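Local coordinates for glucose 1-dehydrogenase (Haloferax mediterranei, PDB 2B5V), which catalyses the NAD(P)+-dependent, zinc-dependent oxidation of D-glucose and several other aldoses at carbon 1, with a preference for NADP+, at residues 36-41 and 62-67; 2-7 and 122-127; 151-156 and 307-312. One frame throughout, in Å; residues are numbered along the deposited sequence.

Contact 1. Residues 36-41 and 62-67; sequences GVDGTD and GHEAVG
D38 and H63, two ligands of the catalytic zinc, meet at the ring edge: D38 OD2 lies in the imidazole plane 3.3 Å from H63 NE2, with the carboxylate turned 73° to the ring. Swinging CG opposite the backbone N (chi1 -165°) is what turns the D38 carboxylate toward H63. Hydrogen placement gives a bent, weak hydrogen bond, but the proximity probably reflects shared metal ligation. The substrate-binding T40 and H63 point at each other from opposite directions, T40 OG1 lying 3.2 Å from H63 NE2, oblique to the ring. E64, the third zinc ligand here, runs extended and crosses D38 at about a right angle, bringing E64 OE1 within 3.7 Å of D38 OD1, while E64 OE2 is salt-bridged to K349. D41 holds the backbone of both segments: its OD1 accepts G62 N at 3.0 Å on the syn side, tilted 23° from the carboxylate plane, and its OD2 takes D38 N on the anti lone pair. One water ties G36 O and D41 OD2 to H63 N. E150 is the fourth zinc-binding residue. Carboxylates gathered this way suit a cation, consistent with the catalytic zinc, and the K349 salt bridge to E64 would probably temper the negative charge further.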
loop_
_atom_site.group_PDB
_atom_site.type_symbol
_atom_site.label_atom_id
_atom_site.label_comp_id
_atom_site.label_asym_id
_atom_site.label_seq_id
_atom_site.Cartn_x
_atom_site.Cartn_y
_atom_site.Cartn_z
ATOM N N GLY A 36 -11.322 26.268 -13.293
ATOM C CA GLY A 36 -12.332 25.571 -12.519
ATOM C C GLY A 36 -12.283 25.993 -11.062
ATOM O O GLY A 36 -11.245 26.477 -10.586
ATOM N N VAL A 37 -13.408 25.847 -10.360
ATOM C CA VAL A 37 -13.440 26.189 -8.944
ATOM C C VAL A 37 -13.450 24.874 -8.204
ATOM O O VAL A 37 -14.156 23.936 -8.580
ATOM C CB VAL A 37 -14.688 27.003 -8.539
ATOM C CG1 VAL A 37 -14.743 27.127 -7.030
ATOM C CG2 VAL A 37 -14.638 28.381 -9.160
ATOM N N ASP A 38 -12.680 24.812 -7.132
ATOM C CA ASP A 38 -12.568 23.589 -6.365
ATOM C C ASP A 38 -12.712 23.806 -4.859
ATOM O O ASP A 38 -12.745 24.942 -4.380
ATOM C CB ASP A 38 -11.196 22.991 -6.669
ATOM C CG ASP A 38 -11.076 21.568 -6.231
ATOM O OD1 ASP A 38 -12.011 20.795 -6.508
ATOM O OD2 ASP A 38 -10.040 21.249 -5.632
ATOM N N GLY A 39 -12.765 22.703 -4.121
ATOM C CA GLY A 39 -12.855 22.771 -2.667
ATOM C C GLY A 39 -11.743 23.586 -2.016
ATOM O O GLY A 39 -11.992 24.375 -1.100
ATOM N N THR A 40 -10.510 23.429 -2.488
ATOM C CA THR A 40 -9.397 24.178 -1.902
ATOM C C THR A 40 -9.680 25.676 -2.013
ATOM O O THR A 40 -9.447 26.427 -1.069
ATOM C CB THR A 40 -8.065 23.854 -2.626
ATOM O OG1 THR A 40 -8.125 24.347 -3.975
ATOM C CG2 THR A 40 -7.825 22.327 -2.642
ATOM N N ASP A 41 -10.173 26.115 -3.170
ATOM C CA ASP A 41 -10.492 27.525 -3.353
ATOM C C ASP A 41 -11.479 27.982 -2.290
ATOM O O ASP A 41 -11.420 29.122 -1.812
ATOM C CB ASP A 41 -11.100 27.761 -4.736
ATOM C CG ASP A 41 -10.138 27.422 -5.847
ATOM O OD1 ASP A 41 -9.138 28.161 -5.973
ATOM O OD2 ASP A 41 -10.371 26.415 -6.570
ATOM N N GLY A 62 -7.364 29.623 -7.841
ATOM C CA GLY A 62 -7.389 28.745 -8.989
ATOM C C GLY A 62 -6.194 27.887 -9.347
ATOM O O GLY A 62 -5.108 28.414 -9.595
ATOM N N HIS A 63 -6.400 26.569 -9.410
ATOM C CA HIS A 63 -5.317 25.689 -9.806
ATOM C C HIS A 63 -5.717 24.774 -10.973
ATOM O O HIS A 63 -4.862 24.083 -11.500
ATOM C CB HIS A 63 -4.829 24.852 -8.611
ATOM C CG HIS A 63 -5.894 23.975 -8.014
ATOM N ND1 HIS A 63 -6.037 22.645 -8.341
ATOM C CD2 HIS A 63 -6.854 24.237 -7.091
ATOM C CE1 HIS A 63 -7.034 22.120 -7.642
ATOM N NE2 HIS A 63 -7.547 23.067 -6.877
ATOM N N GLU A 64 -6.994 24.782 -11.378
ATOM C CA GLU A 64 -7.468 23.951 -12.506
ATOM C C GLU A 64 -7.695 24.913 -13.674
ATOM O O GLU A 64 -8.731 25.575 -13.749
ATOM C CB GLU A 64 -8.800 23.274 -12.181
ATOM C CG GLU A 64 -8.763 22.424 -10.912
ATOM C CD GLU A 64 -10.121 21.880 -10.581
ATOM O OE1 GLU A 64 -10.219 20.936 -9.757
ATOM O OE2 GLU A 64 -11.097 22.424 -11.155
ATOM N N ALA A 65 -6.761 24.964 -14.610
ATOM C CA ALA A 65 -6.896 25.942 -15.679
ATOM C C ALA A 65 -6.578 25.435 -17.072
ATOM O O ALA A 65 -5.949 24.388 -17.240
ATOM C CB ALA A 65 -5.963 27.141 -15.355
ATOM N N VAL A 66 -7.024 26.204 -18.068
ATOM C CA VAL A 66 -6.720 25.918 -19.455
ATOM C C VAL A 66 -6.580 27.297 -20.093
ATOM O O VAL A 66 -7.310 28.214 -19.733
ATOM C CB VAL A 66 -7.825 25.092 -20.188
ATOM C CG1 VAL A 66 -9.197 25.803 -20.122
ATOM C CG2 VAL A 66 -7.397 24.904 -21.675
ATOM N N GLY A 67 -5.618 27.448 -20.997
ATOM C CA GLY A 67 -5.413 28.730 -21.644
ATOM C C GLY A 67 -4.804 28.574 -23.019
ATOM O O GLY A 67 -4.539 27.439 -23.477
HETATM O O HOH W 1 -9.125 25.707 -8.962
#

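Contact 2. Residues 2-7 and 122-127; sequences KAIAVK and GYMSEF
M124 lies across I4, and its side chain can be followed outward from the backbone. CB meets the branch carbon of I4, with M124 CB 4.0 Å from I4 CB, and also approaches the I4 carbonyl. CG stands anti to the carbonyl carbon (chi1 -74°), and beyond it the chain is extended, crossing I4 obliquely. The sulphur therefore passes the far end of the isoleucine, M124 SD lying 4.0 Å from I4 CD1. At the tip, CE leaves strand 2-7 and packs against G36 O.

Backbone bonds accompany this packing: I4 N donates to M124 O at 2.8 Å, and M124 is the centre of an inverse gamma turn. One residue on, A3 and S125 form a single bridge, with A3 CB 3.6 Å from S125 CB. E126 N donates to K2 O, while E126 OE1 reaches back to K2 N at 2.9 Å with an almost straight 171° bond, so one residue grips both polar backbone groups of K2.

Strand 2-7 runs between strands 14-17 and 58-60 in a small antiparallel sheet. The 122-127 segment leads into strand 127-131, and M124 bridges from that small sheet to V35 and V37 of strand 27-37 and I352 of strand 349-353.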
loop_
_atom_site.group_PDB
_atom_site.type_symbol
_atom_site.label_atom_id
_atom_site.label_comp_id
_atom_site.label_asym_id
_atom_site.label_seq_id
_atom_site.Cartn_x
_atom_site.Cartn_y
_atom_site.Cartn_z
ATOM N N LYS A 2 -6.970 41.965 -14.790
ATOM C CA LYS A 2 -7.831 41.593 -13.684
ATOM C C LYS A 2 -7.540 40.157 -13.209
ATOM O O LYS A 2 -7.235 39.269 -14.014
ATOM C CB LYS A 2 -9.297 41.699 -14.114
ATOM C CG LYS A 2 -9.737 43.136 -14.356
ATOM C CD LYS A 2 -11.248 43.281 -14.545
ATOM C CE LYS A 2 -11.671 44.765 -14.683
ATOM N NZ LYS A 2 -13.151 44.837 -14.986
ATOM N N ALA A 3 -7.633 39.956 -11.900
ATOM C CA ALA A 3 -7.433 38.664 -11.266
ATOM C C ALA A 3 -8.436 38.556 -10.129
ATOM O O ALA A 3 -8.903 39.594 -9.596
ATOM C CB ALA A 3 -6.009 38.539 -10.714
ATOM N N ILE A 4 -8.790 37.317 -9.781
ATOM C CA ILE A 4 -9.716 37.045 -8.693
ATOM C C ILE A 4 -8.853 36.552 -7.541
ATOM O O ILE A 4 -8.134 35.563 -7.679
ATOM C CB ILE A 4 -10.706 35.945 -9.054
ATOM C CG1 ILE A 4 -11.504 36.361 -10.288
ATOM C CG2 ILE A 4 -11.645 35.677 -7.867
ATOM C CD1 ILE A 4 -12.362 35.253 -10.826
ATOM N N ALA A 5 -8.929 37.230 -6.403
ATOM C CA ALA A 5 -8.118 36.855 -5.268
ATOM C C ALA A 5 -8.818 37.012 -3.943
ATOM O O ALA A 5 -9.941 37.517 -3.859
ATOM C CB ALA A 5 -6.852 37.694 -5.250
ATOM N N VAL A 6 -8.120 36.571 -2.905
ATOM C CA VAL A 6 -8.594 36.710 -1.544
ATOM C C VAL A 6 -7.505 37.516 -0.861
ATOM O O VAL A 6 -6.327 37.162 -0.940
ATOM C CB VAL A 6 -8.727 35.367 -0.834
ATOM C CG1 VAL A 6 -9.336 35.582 0.539
ATOM C CG2 VAL A 6 -9.595 34.436 -1.654
ATOM N N LYS A 7 -7.901 38.625 -0.240
ATOM C CA LYS A 7 -6.979 39.496 0.477
ATOM C C LYS A 7 -6.930 39.030 1.929
ATOM O O LYS A 7 -7.908 38.471 2.442
ATOM C CB LYS A 7 -7.472 40.944 0.448
ATOM C CG LYS A 7 -7.391 41.639 -0.895
ATOM C CD LYS A 7 -7.761 43.113 -0.750
ATOM C CE LYS A 7 -7.242 43.939 -1.921
ATOM N NZ LYS A 7 -7.405 45.411 -1.700
ATOM N N GLY A 122 -2.304 31.740 -8.085
ATOM C CA GLY A 122 -2.987 30.806 -8.951
ATOM C C GLY A 122 -3.167 31.261 -10.386
ATOM O O GLY A 122 -2.406 32.095 -10.884
ATOM N N TYR A 123 -4.206 30.740 -11.038
ATOM C CA TYR A 123 -4.464 31.021 -12.446
ATOM C C TYR A 123 -5.683 31.883 -12.758
ATOM O O TYR A 123 -5.966 32.137 -13.932
ATOM C CB TYR A 123 -4.579 29.675 -13.206
ATOM C CG TYR A 123 -3.320 28.849 -13.130
ATOM C CD1 TYR A 123 -2.100 29.363 -13.578
ATOM C CD2 TYR A 123 -3.328 27.577 -12.561
ATOM C CE1 TYR A 123 -0.906 28.627 -13.453
ATOM C CE2 TYR A 123 -2.149 26.843 -12.425
ATOM C CZ TYR A 123 -0.947 27.370 -12.872
ATOM O OH TYR A 123 0.203 26.638 -12.722
ATOM N N MET A 124 -6.413 32.331 -11.734
ATOM C CA MET A 124 -7.591 33.159 -12.026
ATOM C C MET A 124 -7.210 34.599 -12.311
ATOM O O MET A 124 -7.540 35.509 -11.549
ATOM C CB MET A 124 -8.584 33.121 -10.884
ATOM C CG MET A 124 -9.330 31.816 -10.801
ATOM S SD MET A 124 -10.621 31.868 -9.528
ATOM C CE MET A 124 -11.134 30.110 -9.460
ATOM N N SER A 125 -6.471 34.791 -13.393
ATOM C CA SER A 125 -6.094 36.127 -13.813
ATOM C C SER A 125 -6.161 36.049 -15.328
ATOM O O SER A 125 -6.140 34.952 -15.918
ATOM C CB SER A 125 -4.691 36.508 -13.317
ATOM O OG SER A 125 -3.699 35.671 -13.861
ATOM N N GLU A 126 -6.289 37.206 -15.958
ATOM C CA GLU A 126 -6.397 37.243 -17.398
ATOM C C GLU A 126 -5.243 36.594 -18.136
ATOM O O GLU A 126 -5.471 36.015 -19.182
ATOM C CB GLU A 126 -6.593 38.686 -17.869
ATOM C CG GLU A 126 -7.892 39.250 -17.378
ATOM C CD GLU A 126 -8.168 40.584 -18.029
ATOM O OE1 GLU A 126 -7.617 41.579 -17.549
ATOM O OE2 GLU A 126 -8.905 40.614 -19.029
ATOM N N PHE A 127 -4.027 36.694 -17.584
ATOM C CA PHE A 127 -2.821 36.086 -18.171
ATOM C C PHE A 127 -1.957 35.531 -17.066
ATOM O O PHE A 127 -2.033 35.966 -15.915
ATOM C CB PHE A 127 -1.936 37.114 -18.905
ATOM C CG PHE A 127 -2.622 37.823 -20.017
ATOM C CD1 PHE A 127 -3.452 38.917 -19.758
ATOM C CD2 PHE A 127 -2.473 37.379 -21.330
ATOM C CE1 PHE A 127 -4.115 39.554 -20.790
ATOM C CE2 PHE A 127 -3.146 38.016 -22.381
ATOM C CZ PHE A 127 -3.966 39.103 -22.108
#

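Contact 3. Residues 151-156 and 307-312; sequences PISITE and EHFEAA
S153 faces the ring of F309 at the closest CA pair of segments 151-156 and 307-312. The serine CB lies over one face of the phenyl ring, 3.9 Å from the F309 centroid and 22° off the ring normal, which meets the geometry of a CH-pi contact displaced toward the rim. F309 points away overall, though its CB already touches the other segment, and with CG anti to the carbonyl carbon (chi1 -81°) the ring swings back under S153. The serine chi1 is displaced from a staggered value, and its hydroxyl is modelled too near the ring for its exact position to be trusted.

I152 uses its CG2 branch, the one anti to the backbone N, against A312: I152 CG2 to A312 CB is 3.4 Å, tighter than ordinary van der Waals contact. E156 is bent at its second torsion, which folds its carboxylate back over A311. Along the way E156 CB packs on H308 CB at 4.0 Å, E156 CG lies 3.7 Å from H308 O, and E156 CD lies 4.0 Å from A311 CB. The carboxylate is then held by T315 through OE2. H308 is fixed at both nitrogens, ND1 taking a bond from H305 N and NE2 pairing with E160 on the opposing helix.

The two short axes pass 8.0 Å apart at 110°, a steep crossing. M191 of helix 183-194 packs on I152 and E156, I154 touches the NADP cofactor, and F309 also rests on I149 and the zinc ligand E150, so this helix pair borders the active-site cleft.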
loop_
_atom_site.group_PDB
_atom_site.type_symbol
_atom_site.label_atom_id
_atom_site.label_comp_id
_atom_site.label_asym_id
_atom_site.label_seq_id
_atom_site.Cartn_x
_atom_site.Cartn_y
_atom_site.Cartn_z
ATOM N N PRO A 151 -8.000 17.744 -12.597
ATOM C CA PRO A 151 -8.593 16.755 -11.665
ATOM C C PRO A 151 -8.555 15.314 -12.204
ATOM O O PRO A 151 -8.376 14.336 -11.434
ATOM C CB PRO A 151 -10.039 17.284 -11.439
ATOM C CG PRO A 151 -10.217 18.325 -12.553
ATOM C CD PRO A 151 -8.866 18.924 -12.743
ATOM N N ILE A 152 -8.701 15.159 -13.523
ATOM C CA ILE A 152 -8.600 13.813 -14.111
ATOM C C ILE A 152 -7.160 13.307 -13.861
ATOM O O ILE A 152 -6.978 12.098 -13.579
ATOM C CB ILE A 152 -8.923 13.815 -15.647
ATOM C CG1 ILE A 152 -10.426 14.072 -15.831
ATOM C CG2 ILE A 152 -8.512 12.452 -16.311
ATOM C CD1 ILE A 152 -10.861 14.379 -17.304
ATOM N N SER A 153 -6.176 14.236 -13.909
ATOM C CA SER A 153 -4.709 13.977 -13.660
ATOM C C SER A 153 -4.526 13.321 -12.305
ATOM O O SER A 153 -3.731 12.382 -12.135
ATOM C CB SER A 153 -3.849 15.324 -13.577
ATOM O OG SER A 153 -3.327 15.585 -14.851
ATOM N N ILE A 154 -5.201 13.899 -11.319
ATOM C CA ILE A 154 -5.123 13.427 -9.950
ATOM C C ILE A 154 -5.439 11.917 -9.912
ATOM O O ILE A 154 -4.674 11.111 -9.366
ATOM C CB ILE A 154 -6.118 14.238 -9.050
ATOM C CG1 ILE A 154 -5.697 15.731 -8.995
ATOM C CG2 ILE A 154 -6.156 13.656 -7.637
ATOM C CD1 ILE A 154 -4.234 15.946 -8.641
ATOM N N THR A 155 -6.554 11.533 -10.515
ATOM C CA THR A 155 -6.936 10.139 -10.535
ATOM C C THR A 155 -6.003 9.255 -11.369
ATOM O O THR A 155 -5.755 8.114 -10.989
ATOM C CB THR A 155 -8.423 10.003 -10.975
ATOM O OG1 THR A 155 -9.230 10.630 -9.972
ATOM C CG2 THR A 155 -8.826 8.520 -11.113
ATOM N N GLU A 156 -5.460 9.770 -12.471
ATOM C CA GLU A 156 -4.537 8.961 -13.283
ATOM C C GLU A 156 -3.333 8.570 -12.411
ATOM O O GLU A 156 -2.867 7.436 -12.467
ATOM C CB GLU A 156 -4.056 9.753 -14.519
ATOM C CG GLU A 156 -5.158 10.076 -15.555
ATOM C CD GLU A 156 -5.643 8.821 -16.277
ATOM O OE1 GLU A 156 -5.067 7.739 -16.075
ATOM O OE2 GLU A 156 -6.600 8.932 -17.056
ATOM N N GLU A 307 3.067 13.325 -17.225
ATOM C CA GLU A 307 2.596 12.067 -17.784
ATOM C C GLU A 307 1.127 11.783 -17.473
ATOM O O GLU A 307 0.425 11.197 -18.280
ATOM C CB GLU A 307 3.461 10.909 -17.265
ATOM C CG GLU A 307 4.955 11.094 -17.519
ATOM C CD GLU A 307 5.765 9.835 -17.222
ATOM O OE1 GLU A 307 5.586 8.826 -17.937
ATOM O OE2 GLU A 307 6.575 9.855 -16.271
ATOM N N HIS A 308 0.654 12.218 -16.311
ATOM C CA HIS A 308 -0.740 11.987 -15.899
ATOM C C HIS A 308 -1.705 12.944 -16.619
ATOM O O HIS A 308 -2.836 12.585 -16.927
ATOM C CB HIS A 308 -0.832 12.184 -14.378
ATOM C CG HIS A 308 0.135 11.338 -13.621
ATOM N ND1 HIS A 308 1.070 11.858 -12.751
ATOM C CD2 HIS A 308 0.330 9.993 -13.627
ATOM C CE1 HIS A 308 1.799 10.870 -12.255
ATOM N NE2 HIS A 308 1.371 9.731 -12.774
ATOM N N PHE A 309 -1.231 14.168 -16.875
ATOM C CA PHE A 309 -2.013 15.167 -17.589
ATOM C C PHE A 309 -2.147 14.639 -19.032
ATOM O O PHE A 309 -3.208 14.748 -19.640
ATOM C CB PHE A 309 -1.272 16.533 -17.592
ATOM C CG PHE A 309 -1.447 17.345 -16.310
ATOM C CD1 PHE A 309 -0.892 16.927 -15.114
ATOM C CD2 PHE A 309 -2.177 18.536 -16.326
ATOM C CE1 PHE A 309 -1.057 17.674 -13.952
ATOM C CE2 PHE A 309 -2.347 19.296 -15.170
ATOM C CZ PHE A 309 -1.783 18.857 -13.975
ATOM N N GLU A 310 -1.060 14.084 -19.585
ATOM C CA GLU A 310 -1.125 13.525 -20.953
ATOM C C GLU A 310 -2.083 12.352 -21.026
ATOM O O GLU A 310 -2.869 12.238 -21.978
ATOM C CB GLU A 310 0.261 13.062 -21.436
ATOM C CG GLU A 310 1.156 14.221 -21.857
ATOM C CD GLU A 310 2.540 13.760 -22.278
ATOM O OE1 GLU A 310 2.714 12.563 -22.571
ATOM O OE2 GLU A 310 3.444 14.597 -22.323
ATOM N N ALA A 311 -2.027 11.469 -20.035
ATOM C CA ALA A 311 -2.940 10.338 -20.023
ATOM C C ALA A 311 -4.370 10.824 -19.864
ATOM O O ALA A 311 -5.306 10.232 -20.419
ATOM C CB ALA A 311 -2.601 9.387 -18.879
ATOM N N ALA A 312 -4.547 11.905 -19.098
ATOM C CA ALA A 312 -5.887 12.458 -18.887
ATOM C C ALA A 312 -6.562 12.858 -20.226
ATOM O O ALA A 312 -7.787 12.751 -20.351
ATOM C CB ALA A 312 -5.826 13.707 -17.958
#

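How the contacts relate
All three contacts are largely buried; the centres of contacts 1 and 3 each lie about 9 Å from the chain centre, that of contact 2 about 20 Å out, with K2 exposed at its rim. Contact 1 is carboxylate, histidine and water chemistry at the zinc, contact 2 chiefly backbone bonding, and contact 3 helix packing without a hydrogen bond between its segments. Strand 27-37 carries part of contact 1 and receives M124 of contact 2; the two adjoin, G62 O lying 2.9 Å from Y123 N, a probable hydrogen bond. Contact 3 joins two helices of the nucleotide-binding, C-terminal part, yet P151 CG reaches E64 OE1 at 3.8 Å. Contacts 2 and 3 do not touch.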